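PDB 2OSE: structural PPIase-like protein L605 from Mimivirus, which belongs to the cyclophilin family, may act as a peptidyl-prolyl cis-trans isomerase that binds cyclosporin A, and forms a homotrimer. Local coordinates for residues A[8-19]-A[30-38]. Numbering follows the deposited sequence.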
loop_
_atom_site.group_PDB
_atom_site.type_symbol
_atom_site.label_atom_id
_atom_site.label_comp_id
_atom_site.label_asym_id
_atom_site.label_seq_id
_atom_site.Cartn_x
_atom_site.Cartn_y
_atom_site.Cartn_z
ATOM N N LEU A 8 2.436 -37.659 -5.307
ATOM C CA LEU A 8 2.992 -36.762 -4.286
ATOM C C LEU A 8 4.181 -37.358 -3.549
ATOM O O LEU A 8 4.146 -38.544 -3.185
ATOM C CB LEU A 8 1.923 -36.440 -3.243
ATOM C CG LEU A 8 0.789 -35.472 -3.546
ATOM C CD1 LEU A 8 -0.019 -35.331 -2.277
ATOM C CD2 LEU A 8 1.350 -34.133 -4.007
ATOM N N PRO A 9 5.209 -36.527 -3.258
ATOM C CA PRO A 9 6.281 -37.069 -2.415
ATOM C C PRO A 9 5.703 -37.330 -1.036
ATOM O O PRO A 9 4.564 -36.936 -0.746
ATOM C CB PRO A 9 7.333 -35.948 -2.387
ATOM C CG PRO A 9 6.558 -34.698 -2.677
ATOM C CD PRO A 9 5.436 -35.111 -3.606
ATOM N N ASN A 10 6.430 -38.054 -0.202
ATOM C CA ASN A 10 5.936 -38.236 1.155
ATOM C C ASN A 10 7.031 -37.910 2.138
ATOM O O ASN A 10 8.057 -38.595 2.187
ATOM C CB ASN A 10 5.351 -39.631 1.368
ATOM C CG ASN A 10 4.488 -39.707 2.601
ATOM O OD1 ASN A 10 4.869 -39.220 3.669
ATOM N ND2 ASN A 10 3.314 -40.321 2.469
ATOM N N SER A 11 6.819 -36.831 2.893
ATOM C CA SER A 11 7.876 -36.263 3.717
ATOM C C SER A 11 7.762 -36.722 5.166
ATOM O O SER A 11 8.578 -36.339 6.016
ATOM C CB SER A 11 7.881 -34.731 3.605
ATOM O OG SER A 11 8.458 -34.310 2.373
ATOM N N GLY A 12 6.747 -37.546 5.414
ATOM C CA GLY A 12 6.419 -38.078 6.711
ATOM C C GLY A 12 5.016 -37.644 7.082
ATOM O O GLY A 12 4.464 -36.747 6.460
ATOM N N LYS A 13 4.469 -38.272 8.115
ATOM C CA LYS A 13 3.177 -37.942 8.670
ATOM C C LYS A 13 3.152 -36.546 9.320
ATOM O O LYS A 13 2.173 -35.810 9.191
ATOM C CB LYS A 13 2.788 -39.010 9.698
ATOM C CG LYS A 13 1.474 -38.750 10.446
ATOM C CD LYS A 13 1.240 -39.759 11.592
ATOM C CE LYS A 13 -0.263 -39.962 11.849
ATOM N NZ LYS A 13 -0.592 -40.211 13.303
ATOM N N ASN A 14 4.215 -36.224 10.056
ATOM C CA ASN A 14 4.344 -34.943 10.723
ATOM C C ASN A 14 5.729 -34.385 10.458
ATOM O O ASN A 14 6.590 -34.425 11.339
ATOM C CB ASN A 14 4.086 -35.063 12.214
ATOM C CG ASN A 14 2.646 -35.423 12.530
ATOM O OD1 ASN A 14 2.366 -36.550 12.936
ATOM N ND2 ASN A 14 1.732 -34.479 12.355
ATOM N N PRO A 15 5.959 -33.878 9.233
ATOM C CA PRO A 15 7.268 -33.320 8.954
ATOM C C PRO A 15 7.504 -32.158 9.906
ATOM O O PRO A 15 6.561 -31.508 10.305
ATOM C CB PRO A 15 7.140 -32.781 7.523
ATOM C CG PRO A 15 5.956 -33.470 6.954
ATOM C CD PRO A 15 5.036 -33.745 8.088
ATOM N N ARG A 16 8.750 -31.918 10.279
ATOM C CA ARG A 16 9.082 -30.757 11.094
ATOM C C ARG A 16 10.051 -29.926 10.331
ATOM O O ARG A 16 10.953 -30.471 9.704
ATOM C CB ARG A 16 9.683 -31.177 12.430
ATOM C CG ARG A 16 8.664 -31.809 13.366
ATOM C CD ARG A 16 9.314 -32.277 14.656
ATOM N NE ARG A 16 8.385 -33.134 15.357
ATOM C CZ ARG A 16 7.671 -32.788 16.407
ATOM N NH1 ARG A 16 7.850 -31.624 16.975
ATOM N NH2 ARG A 16 6.793 -33.657 16.923
ATOM N N VAL A 17 9.881 -28.611 10.381
ATOM C CA VAL A 17 10.733 -27.691 9.617
ATOM C C VAL A 17 11.089 -26.500 10.481
ATOM O O VAL A 17 10.443 -26.260 11.507
ATOM C CB VAL A 17 10.049 -27.181 8.337
ATOM C CG1 VAL A 17 9.684 -28.345 7.376
ATOM C CG2 VAL A 17 8.811 -26.331 8.706
ATOM N N TYR A 18 12.104 -25.752 10.056
ATOM C CA TYR A 18 12.511 -24.517 10.729
ATOM C C TYR A 18 12.624 -23.343 9.751
ATOM O O TYR A 18 12.855 -23.532 8.545
ATOM C CB TYR A 18 13.849 -24.718 11.469
ATOM C CG TYR A 18 14.959 -25.249 10.562
ATOM C CD1 TYR A 18 15.792 -24.373 9.874
ATOM C CD2 TYR A 18 15.143 -26.636 10.367
ATOM C CE1 TYR A 18 16.814 -24.858 9.005
ATOM C CE2 TYR A 18 16.144 -27.119 9.489
ATOM C CZ TYR A 18 16.966 -26.216 8.818
ATOM O OH TYR A 18 17.957 -26.688 7.955
ATOM N N MET A 19 12.483 -22.144 10.300
ATOM C CA MET A 19 12.656 -20.886 9.583
ATOM C C MET A 19 13.251 -19.852 10.538
ATOM O O MET A 19 12.588 -19.460 11.528
ATOM C CB MET A 19 11.296 -20.312 9.166
ATOM C CG MET A 19 10.737 -20.793 7.917
ATOM S SD MET A 19 9.006 -20.194 7.748
ATOM C CE MET A 19 8.707 -21.139 6.263
ATOM N N ARG A 30 14.155 -18.121 15.617
ATOM C CA ARG A 30 13.818 -19.238 14.717
ATOM C C ARG A 30 12.452 -19.856 15.052
ATOM O O ARG A 30 12.163 -20.132 16.208
ATOM C CB ARG A 30 14.921 -20.316 14.773
ATOM C CG ARG A 30 14.672 -21.575 13.955
ATOM C CD ARG A 30 15.938 -22.396 13.827
ATOM N NE ARG A 30 16.854 -21.793 12.846
ATOM C CZ ARG A 30 17.776 -22.467 12.146
ATOM N NH1 ARG A 30 17.938 -23.776 12.305
ATOM N NH2 ARG A 30 18.553 -21.836 11.280
ATOM N N LEU A 31 11.620 -20.069 14.028
ATOM C CA LEU A 31 10.368 -20.813 14.203
ATOM C C LEU A 31 10.600 -22.269 13.864
ATOM O O LEU A 31 11.315 -22.566 12.925
ATOM C CB LEU A 31 9.274 -20.238 13.293
ATOM C CG LEU A 31 8.935 -18.749 13.445
ATOM C CD1 LEU A 31 7.822 -18.411 12.398
ATOM C CD2 LEU A 31 8.491 -18.382 14.861
ATOM N N GLN A 32 10.037 -23.165 14.662
ATOM C CA GLN A 32 10.086 -24.598 14.439
ATOM C C GLN A 32 8.651 -25.019 14.313
ATOM O O GLN A 32 7.841 -24.730 15.183
ATOM C CB GLN A 32 10.698 -25.274 15.660
ATOM C CG GLN A 32 12.225 -24.972 15.870
ATOM C CD GLN A 32 12.707 -25.652 17.116
ATOM O OE1 GLN A 32 12.300 -25.276 18.205
ATOM N NE2 GLN A 32 13.545 -26.676 16.974
ATOM N N ILE A 33 8.327 -25.682 13.213
ATOM C CA ILE A 33 6.929 -25.914 12.863
ATOM C C ILE A 33 6.714 -27.394 12.588
ATOM O O ILE A 33 7.470 -28.001 11.828
ATOM C CB ILE A 33 6.551 -25.089 11.589
ATOM C CG1 ILE A 33 6.608 -23.577 11.866
ATOM C CG2 ILE A 33 5.123 -25.448 11.071
ATOM C CD1 ILE A 33 6.704 -22.736 10.595
ATOM N N LYS A 34 5.699 -27.969 13.228
ATOM C CA LYS A 34 5.277 -29.327 12.930
ATOM C C LYS A 34 4.037 -29.308 12.018
ATOM O O LYS A 34 3.055 -28.677 12.353
ATOM C CB LYS A 34 4.898 -30.034 14.237
ATOM C CG LYS A 34 4.524 -31.506 14.040
ATOM C CD LYS A 34 4.269 -32.184 15.422
ATOM C CE LYS A 34 2.847 -32.249 15.872
ATOM N NZ LYS A 34 2.597 -33.479 16.738
ATOM N N LEU A 35 4.097 -30.028 10.902
ATOM C CA LEU A 35 3.017 -30.033 9.929
ATOM C C LEU A 35 2.141 -31.274 10.080
ATOM O O LEU A 35 2.568 -32.304 10.643
ATOM C CB LEU A 35 3.567 -29.921 8.497
ATOM C CG LEU A 35 4.211 -28.528 8.346
ATOM C CD1 LEU A 35 5.729 -28.689 8.236
ATOM C CD2 LEU A 35 3.692 -27.806 7.187
ATOM N N PHE A 36 0.908 -31.160 9.597
ATOM C CA PHE A 36 -0.077 -32.236 9.733
ATOM C C PHE A 36 -0.386 -32.654 8.301
ATOM O O PHE A 36 -1.266 -32.090 7.678
ATOM C CB PHE A 36 -1.360 -31.778 10.443
ATOM C CG PHE A 36 -1.149 -30.888 11.679
ATOM C CD1 PHE A 36 -0.244 -31.232 12.691
ATOM C CD2 PHE A 36 -1.896 -29.732 11.835
ATOM C CE1 PHE A 36 -0.085 -30.420 13.808
ATOM C CE2 PHE A 36 -1.760 -28.926 12.940
ATOM C CZ PHE A 36 -0.843 -29.256 13.930
ATOM N N ARG A 37 0.380 -33.594 7.761
ATOM C CA ARG A 37 0.237 -33.959 6.355
ATOM C C ARG A 37 -1.187 -34.443 6.088
ATOM O O ARG A 37 -1.689 -34.191 4.997
ATOM C CB ARG A 37 1.260 -35.014 5.935
ATOM C CG ARG A 37 1.388 -35.202 4.419
ATOM C CD ARG A 37 2.175 -36.480 4.094
ATOM N NE ARG A 37 2.510 -36.555 2.672
ATOM C CZ ARG A 37 1.820 -37.254 1.768
ATOM N NH1 ARG A 37 0.751 -37.928 2.140
ATOM N NH2 ARG A 37 2.187 -37.257 0.486
ATOM N N ASP A 38 -1.835 -35.076 7.091
ATOM C CA ASP A 38 -3.259 -35.533 6.992
ATOM C C ASP A 38 -4.316 -34.420 6.915
ATOM O O ASP A 38 -5.507 -34.686 6.748
ATOM C CB ASP A 38 -3.666 -36.566 8.082
ATOM C CG ASP A 38 -3.624 -36.024 9.529
ATOM O OD1 ASP A 38 -3.933 -34.844 9.830
ATOM O OD2 ASP A 38 -3.314 -36.847 10.424
HETATM O O HOH W 1 -0.351 -36.391 9.261
#
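Strands 16-19 and 30-35 run antiparallel, at 163°, as the first beta hairpin of the cyclophilin barrel. Val-17 with Ile-33 and Met-19 with Leu-31 are hydrogen-bonded pairs. Beyond Val-17 the ladder goes on through Leu-35 N to Pro-15 O, 2.9 Å. There Asn-14 takes over with its side chain: ND2 donates to Leu-35 O at 2.9 Å.

Val-17, Met-19, Leu-31 and Ile-33 share one sheet face, where helix 41-52 packs on Val-17 and Met-19. Val-17 CG2 lies 3.9 Å from both Ile-33 CB and Leu-35 CD1. Tyr-18 points to the other face, and the Arg-30 side chain runs alongside its ring. The ring and guanidinium planes are 11° apart, and Tyr-18 CD1 lies over the rim of the guanidinium, whose NE pairs with Asp-20.

Arg-37 reaches into the loop 8-12. With CG anti to the backbone N (chi1 -166°) and the chain extended, its CD passes Gly-12 O at 3.3 Å and its guanidinium stacks on the Asn-10 amide, ND2 over its centre. Asn-10 OD1 closes an Asx turn with Gly-12 N. Glu-45 forms a salt bridge with Arg-37 NE and also accepts from Ser-11 OG, tying both segments to helix 41-52. At the guanidinium edge, Arg-37 NH2 donates to Pro-9 O at 2.7 Å.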